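Local coordinates for arabinan-endo 1,5-alpha-l-arabinase (Bacillus subtilis, PDB 1UV4), which hydrolyses internal alpha-1,5-L-arabinofuranosidic linkages of linear and branched arabinan, a calcium-dependent step in breaking down plant cell walls, at residues Glu20-Tyr25 / Thr107-Ser111; Glu10-Pro15 / Ile276-Leu280. All blocks are in the same frame, centred on the assembly; numbering follows the deposited sequence.

Contact 1: Glu20-Tyr25 / Thr107-Ser111; sequences EGSSWY and TSISS
One carboxylate grips two successive backbone amides: E20 reaches across with OE2 2.8 Å from I109 N and OE1 3.0 Å from S110 N, both hydrogen bonds. E20 closes strand 16-20 and opens a type II' turn, E20 to S23, with G21 at phi/psi 66/-133; the turn is pinned by E20 N to S23 O (2.9 Å) and S23 N to E20 O (3.2 Å), and strand 23-29 leaves from it. The E20 side chain is extended, chi1 and chi2 both t, which carries its carboxylate to the other segment although E20 CA stays 7.4 Å from I109 CA. Residues 109-111 have helical phi/psi without regular helical bonds, and the amides of I109 and S110 both face E20. S108 OG takes S111 N at 3.1 Å, an ST motif. Two residues past the turn, Y25 (chi1 m), like E20, has CB toward 107-111. I109 CG2 lies over its ring face, 3.9 Å from the centroid, a CH-pi contact, while Y25 OH comes 3.0 Å from S110 CB. The arrangement is a blade-to-blade contact of a beta-propeller: the hairpin turn of one four-stranded sheet against the loop joining strands 99-106 and 115-123 of the next.

Contact 2: Glu10-Pro15 / Ile276-Leu280; sequences ELLHDP and IPKLL
Residues 276-280, the start of strand 276-283, pack against the linker 10-15, with P277 as the main bump. The linker turns a corner at E10 and runs on extended through L11, L12 and H13 before D14 flips to phi/psi 60/55; 276-280 is regular beta. The CA atoms come nearest at L11 and K278, 4.8 Å apart, and a single hydrogen bond joins the backbones, L12 N to P277 O at 2.9 Å. The same carbonyl takes a CA-H...O contact, P277 O lying 3.2 Å from L11 CA.

The P277 ring points at the linker and sits in the hollow between the side chains of L11 and H13, with P277 CG 4.2 Å from L11 CG and 4.3 Å from H13 CB. Next to it, I276 CG2 packs on L11 CB at 3.8 Å. Further along the strand L279 (chi1 t, chi2 p) lays its two methyls against L12 and P15: L279 CD2 is 4.1 Å from L12 CD2 and L279 CD1 is 3.8 Å from P15 CB. K278 turns its CB away, yet its chain folds back (chi1 and chi2 m) so that CD lies 3.6 Å from E10 O; its NZ pairs with D273. E10 in turn makes a salt bridge to R38.

Beyond this packing, D14 N is hydrogen-bonded to H267 and OD2 to T29. The setting is that of a GH43 beta-propeller: the linker passes from the ring-closing blade, which pairs the N-terminal strand 4-8 with the last strands of the chain, to the blade of strands 16-20 and 23-29, and carries D14, the inferred proton acceptor, toward the active site.

Both contacts join neighbouring sheets of the propeller, with the sheet of strands 16-20 and 23-29 common to them: the linker of contact 2 runs into it from the sheet containing strand 276-283, and contact 1 joins it to the sheet containing strands 99-106 and 115-123. Their centres lie about 20 Å apart, their nearest atoms about 7 Å. Both are partly buried, but contact 1 is more peripheral, its centre about 20 Å from that of the chain against about 13 Å, and it combines a carboxylate bound to backbone amides with one aliphatic-aromatic contact. Contact 2 is larger, 375 against 245 Å² buried, mostly apolar, and its linker carries D14, the inferred proton acceptor.

Contact 1: Glu20-Tyr25 / Thr107-Ser111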
loop_
_atom_site.group_PDB
_atom_site.type_symbol
_atom_site.label_atom_id
_atom_site.label_comp_id
_atom_site.label_asym_id
_atom_site.label_seq_id
_atom_site.Cartn_x
_atom_site.Cartn_y
_atom_site.Cartn_z
ATOM N N GLU A 20 -3.583 -10.656 -14.810
ATOM C CA GLU A 20 -2.650 -11.218 -15.785
ATOM C C GLU A 20 -3.351 -12.343 -16.542
ATOM O O GLU A 20 -3.729 -13.355 -15.938
ATOM C CB GLU A 20 -1.391 -11.735 -15.166
ATOM C CG GLU A 20 -0.437 -12.378 -16.155
ATOM C CD GLU A 20 0.742 -12.961 -15.427
ATOM O OE1 GLU A 20 0.649 -14.100 -14.945
ATOM O OE2 GLU A 20 1.726 -12.238 -15.253
ATOM N N GLY A 21 -3.654 -12.113 -17.808
ATOM C CA GLY A 21 -4.350 -13.103 -18.588
ATOM C C GLY A 21 -5.757 -13.314 -18.049
ATOM O O GLY A 21 -6.459 -12.339 -17.781
ATOM N N SER A 22 -6.183 -14.567 -17.868
ATOM C CA SER A 22 -7.545 -14.876 -17.414
ATOM C C SER A 22 -7.664 -14.903 -15.878
ATOM O O SER A 22 -8.733 -15.244 -15.373
ATOM C CB SER A 22 -8.010 -16.226 -17.983
ATOM O OG SER A 22 -7.193 -17.272 -17.476
ATOM N N SER A 23 -6.614 -14.515 -15.153
ATOM C CA SER A 23 -6.615 -14.528 -13.688
ATOM C C SER A 23 -6.339 -13.176 -13.065
ATOM O O SER A 23 -5.640 -12.344 -13.647
ATOM C CB SER A 23 -5.588 -15.501 -13.113
ATOM O OG SER A 23 -5.852 -16.800 -13.577
ATOM N N TRP A 24 -6.831 -13.005 -11.846
ATOM C CA TRP A 24 -6.432 -11.931 -10.961
ATOM C C TRP A 24 -5.399 -12.464 -9.955
ATOM O O TRP A 24 -5.511 -13.612 -9.519
ATOM C CB TRP A 24 -7.632 -11.407 -10.190
ATOM C CG TRP A 24 -8.636 -10.684 -11.020
ATOM C CD1 TRP A 24 -9.767 -11.168 -11.572
ATOM C CD2 TRP A 24 -8.585 -9.299 -11.342
ATOM N NE1 TRP A 24 -10.420 -10.159 -12.242
ATOM C CE2 TRP A 24 -9.708 -8.999 -12.107
ATOM C CE3 TRP A 24 -7.663 -8.286 -11.077
ATOM C CZ2 TRP A 24 -9.955 -7.702 -12.602
ATOM C CZ3 TRP A 24 -7.903 -7.023 -11.556
ATOM C CH2 TRP A 24 -9.021 -6.745 -12.317
ATOM N N TYR A 25 -4.420 -11.632 -9.577
ATOM C CA TYR A 25 -3.475 -11.950 -8.517
ATOM C C TYR A 25 -3.595 -10.878 -7.486
ATOM O O TYR A 25 -3.573 -9.667 -7.823
ATOM C CB TYR A 25 -2.031 -12.033 -9.042
ATOM C CG TYR A 25 -1.840 -13.205 -9.959
ATOM C CD1 TYR A 25 -2.139 -13.097 -11.310
ATOM C CD2 TYR A 25 -1.404 -14.438 -9.469
ATOM C CE1 TYR A 25 -2.019 -14.172 -12.173
ATOM C CE2 TYR A 25 -1.252 -15.523 -10.350
ATOM C CZ TYR A 25 -1.560 -15.360 -11.690
ATOM O OH TYR A 25 -1.482 -16.384 -12.643
ATOM N N THR A 107 8.540 -10.640 -15.761
ATOM C CA THR A 107 7.666 -10.542 -16.915
ATOM C C THR A 107 6.466 -11.447 -16.778
ATOM O O THR A 107 5.665 -11.484 -17.688
ATOM C CB THR A 107 8.407 -10.863 -18.235
ATOM O OG1 THR A 107 9.128 -12.093 -18.114
ATOM C CG2 THR A 107 9.465 -9.816 -18.530
ATOM N N SER A 108 6.339 -12.166 -15.665
ATOM C CA SER A 108 5.175 -13.054 -15.468
ATOM C C SER A 108 4.927 -13.418 -14.009
ATOM O O SER A 108 5.742 -14.102 -13.363
ATOM C CB SER A 108 5.337 -14.344 -16.278
ATOM O OG SER A 108 4.327 -15.294 -15.946
ATOM N N ILE A 109 3.778 -13.007 -13.489
ATOM C CA ILE A 109 3.397 -13.364 -12.119
ATOM C C ILE A 109 3.073 -14.858 -11.979
ATOM O O ILE A 109 3.396 -15.459 -10.965
ATOM C CB ILE A 109 2.190 -12.544 -11.653
ATOM C CG1 ILE A 109 2.483 -11.058 -11.813
ATOM C CG2 ILE A 109 1.848 -12.885 -10.218
ATOM C CD1 ILE A 109 1.200 -10.198 -11.813
ATOM N N SER A 110 2.414 -15.426 -12.985
ATOM C CA SER A 110 2.025 -16.840 -12.949
ATOM C C SER A 110 3.253 -17.759 -12.932
ATOM O O SER A 110 3.205 -18.842 -12.341
ATOM C CB SER A 110 1.060 -17.216 -14.102
ATOM O OG SER A 110 1.707 -17.432 -15.342
ATOM N N SER A 111 4.359 -17.305 -13.537
ATOM C CA SER A 111 5.589 -18.113 -13.610
ATOM C C SER A 111 6.303 -18.090 -12.249
ATOM O O SER A 111 6.952 -19.076 -11.869
ATOM C CB SER A 111 6.516 -17.643 -14.763
ATOM O OG SER A 111 7.386 -16.580 -14.351
#

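Contact 2: Glu10-Pro15 / Ile276-Leu280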
loop_
_atom_site.group_PDB
_atom_site.type_symbol
_atom_site.label_atom_id
_atom_site.label_comp_id
_atom_site.label_asym_id
_atom_site.label_seq_id
_atom_site.Cartn_x
_atom_site.Cartn_y
_atom_site.Cartn_z
ATOM N N GLU A 10 -10.231 -16.181 1.772
ATOM C CA GLU A 10 -8.878 -16.233 2.276
ATOM C C GLU A 10 -8.483 -14.957 2.987
ATOM O O GLU A 10 -8.860 -13.844 2.618
ATOM C CB GLU A 10 -7.887 -16.500 1.133
ATOM C CG GLU A 10 -7.928 -17.906 0.597
ATOM C CD GLU A 10 -7.342 -18.958 1.529
ATOM O OE1 GLU A 10 -6.677 -18.627 2.546
ATOM O OE2 GLU A 10 -7.506 -20.168 1.226
ATOM N N LEU A 11 -7.678 -15.148 4.013
ATOM C CA LEU A 11 -7.073 -14.063 4.746
ATOM C C LEU A 11 -6.179 -13.250 3.797
ATOM O O LEU A 11 -5.445 -13.806 2.990
ATOM C CB LEU A 11 -6.180 -14.663 5.856
ATOM C CG LEU A 11 -5.375 -13.773 6.803
ATOM C CD1 LEU A 11 -5.081 -14.508 8.080
ATOM C CD2 LEU A 11 -4.090 -13.210 6.206
ATOM N N LEU A 12 -6.235 -11.923 3.875
ATOM C CA LEU A 12 -5.235 -11.099 3.226
ATOM C C LEU A 12 -5.142 -9.767 3.936
ATOM O O LEU A 12 -6.143 -9.219 4.293
ATOM C CB LEU A 12 -5.532 -10.858 1.710
ATOM C CG LEU A 12 -4.333 -10.434 0.895
ATOM C CD1 LEU A 12 -3.201 -11.434 0.857
ATOM C CD2 LEU A 12 -4.837 -10.154 -0.543
ATOM N N HIS A 13 -3.915 -9.290 4.121
ATOM C CA HIS A 13 -3.660 -8.027 4.803
ATOM C C HIS A 13 -2.735 -7.182 3.922
ATOM O O HIS A 13 -1.796 -7.676 3.319
ATOM C CB HIS A 13 -2.937 -8.348 6.155
ATOM C CG HIS A 13 -2.870 -7.202 7.115
ATOM N ND1 HIS A 13 -1.725 -6.924 7.824
ATOM C CD2 HIS A 13 -3.782 -6.280 7.495
ATOM C CE1 HIS A 13 -1.937 -5.869 8.591
ATOM N NE2 HIS A 13 -3.172 -5.454 8.406
ATOM N N ASP A 14 -3.019 -5.896 3.863
ATOM C CA ASP A 14 -2.209 -4.917 3.070
ATOM C C ASP A 14 -2.194 -5.289 1.598
ATOM O O ASP A 14 -1.127 -5.466 1.016
ATOM C CB ASP A 14 -0.795 -4.738 3.606
ATOM C CG ASP A 14 -0.738 -4.575 5.116
ATOM O OD1 ASP A 14 -1.481 -3.728 5.669
ATOM O OD2 ASP A 14 0.041 -5.246 5.867
ATOM N N PRO A 15 -3.362 -5.443 0.971
ATOM C CA PRO A 15 -3.424 -6.005 -0.399
ATOM C C PRO A 15 -3.047 -5.045 -1.549
ATOM O O PRO A 15 -3.195 -3.830 -1.460
ATOM C CB PRO A 15 -4.892 -6.363 -0.531
ATOM C CG PRO A 15 -5.559 -5.283 0.293
ATOM C CD PRO A 15 -4.705 -5.132 1.496
ATOM N N ILE A 276 -10.522 -12.028 11.415
ATOM C CA ILE A 276 -9.496 -12.285 10.397
ATOM C C ILE A 276 -9.621 -11.198 9.306
ATOM O O ILE A 276 -10.721 -10.864 8.908
ATOM C CB ILE A 276 -9.683 -13.689 9.779
ATOM C CG1 ILE A 276 -9.392 -14.792 10.826
ATOM C CG2 ILE A 276 -8.856 -13.884 8.495
ATOM C CD1 ILE A 276 -9.985 -16.134 10.496
ATOM N N PRO A 277 -8.508 -10.601 8.857
ATOM C CA PRO A 277 -8.585 -9.630 7.756
ATOM C C PRO A 277 -8.801 -10.376 6.418
ATOM O O PRO A 277 -8.085 -11.318 6.063
ATOM C CB PRO A 277 -7.211 -8.968 7.761
ATOM C CG PRO A 277 -6.275 -10.001 8.295
ATOM C CD PRO A 277 -7.103 -10.794 9.277
ATOM N N LYS A 278 -9.780 -9.884 5.675
ATOM C CA LYS A 278 -10.125 -10.380 4.361
ATOM C C LYS A 278 -9.977 -9.260 3.340
ATOM O O LYS A 278 -10.033 -8.063 3.664
ATOM C CB LYS A 278 -11.558 -10.895 4.347
ATOM C CG LYS A 278 -11.910 -11.863 5.486
ATOM C CD LYS A 278 -11.126 -13.173 5.365
ATOM C CE LYS A 278 -11.704 -14.345 6.263
ATOM N NZ LYS A 278 -13.194 -14.409 6.255
ATOM N N LEU A 279 -9.875 -9.680 2.077
ATOM C CA LEU A 279 -9.843 -8.780 0.911
ATOM C C LEU A 279 -11.256 -8.385 0.503
ATOM O O LEU A 279 -12.044 -9.243 0.127
ATOM C CB LEU A 279 -9.150 -9.487 -0.231
ATOM C CG LEU A 279 -9.096 -8.776 -1.575
ATOM C CD1 LEU A 279 -8.415 -7.459 -1.495
ATOM C CD2 LEU A 279 -8.371 -9.635 -2.591
ATOM N N LEU A 280 -11.559 -7.084 0.567
ATOM C CA LEU A 280 -12.850 -6.527 0.142
ATOM C C LEU A 280 -12.572 -5.637 -1.057
ATOM O O LEU A 280 -11.573 -4.924 -1.140
ATOM C CB LEU A 280 -13.505 -5.710 1.227
ATOM C CG LEU A 280 -14.260 -6.472 2.299
ATOM C CD1 LEU A 280 -13.427 -7.398 3.113
ATOM C CD2 LEU A 280 -14.972 -5.487 3.229
#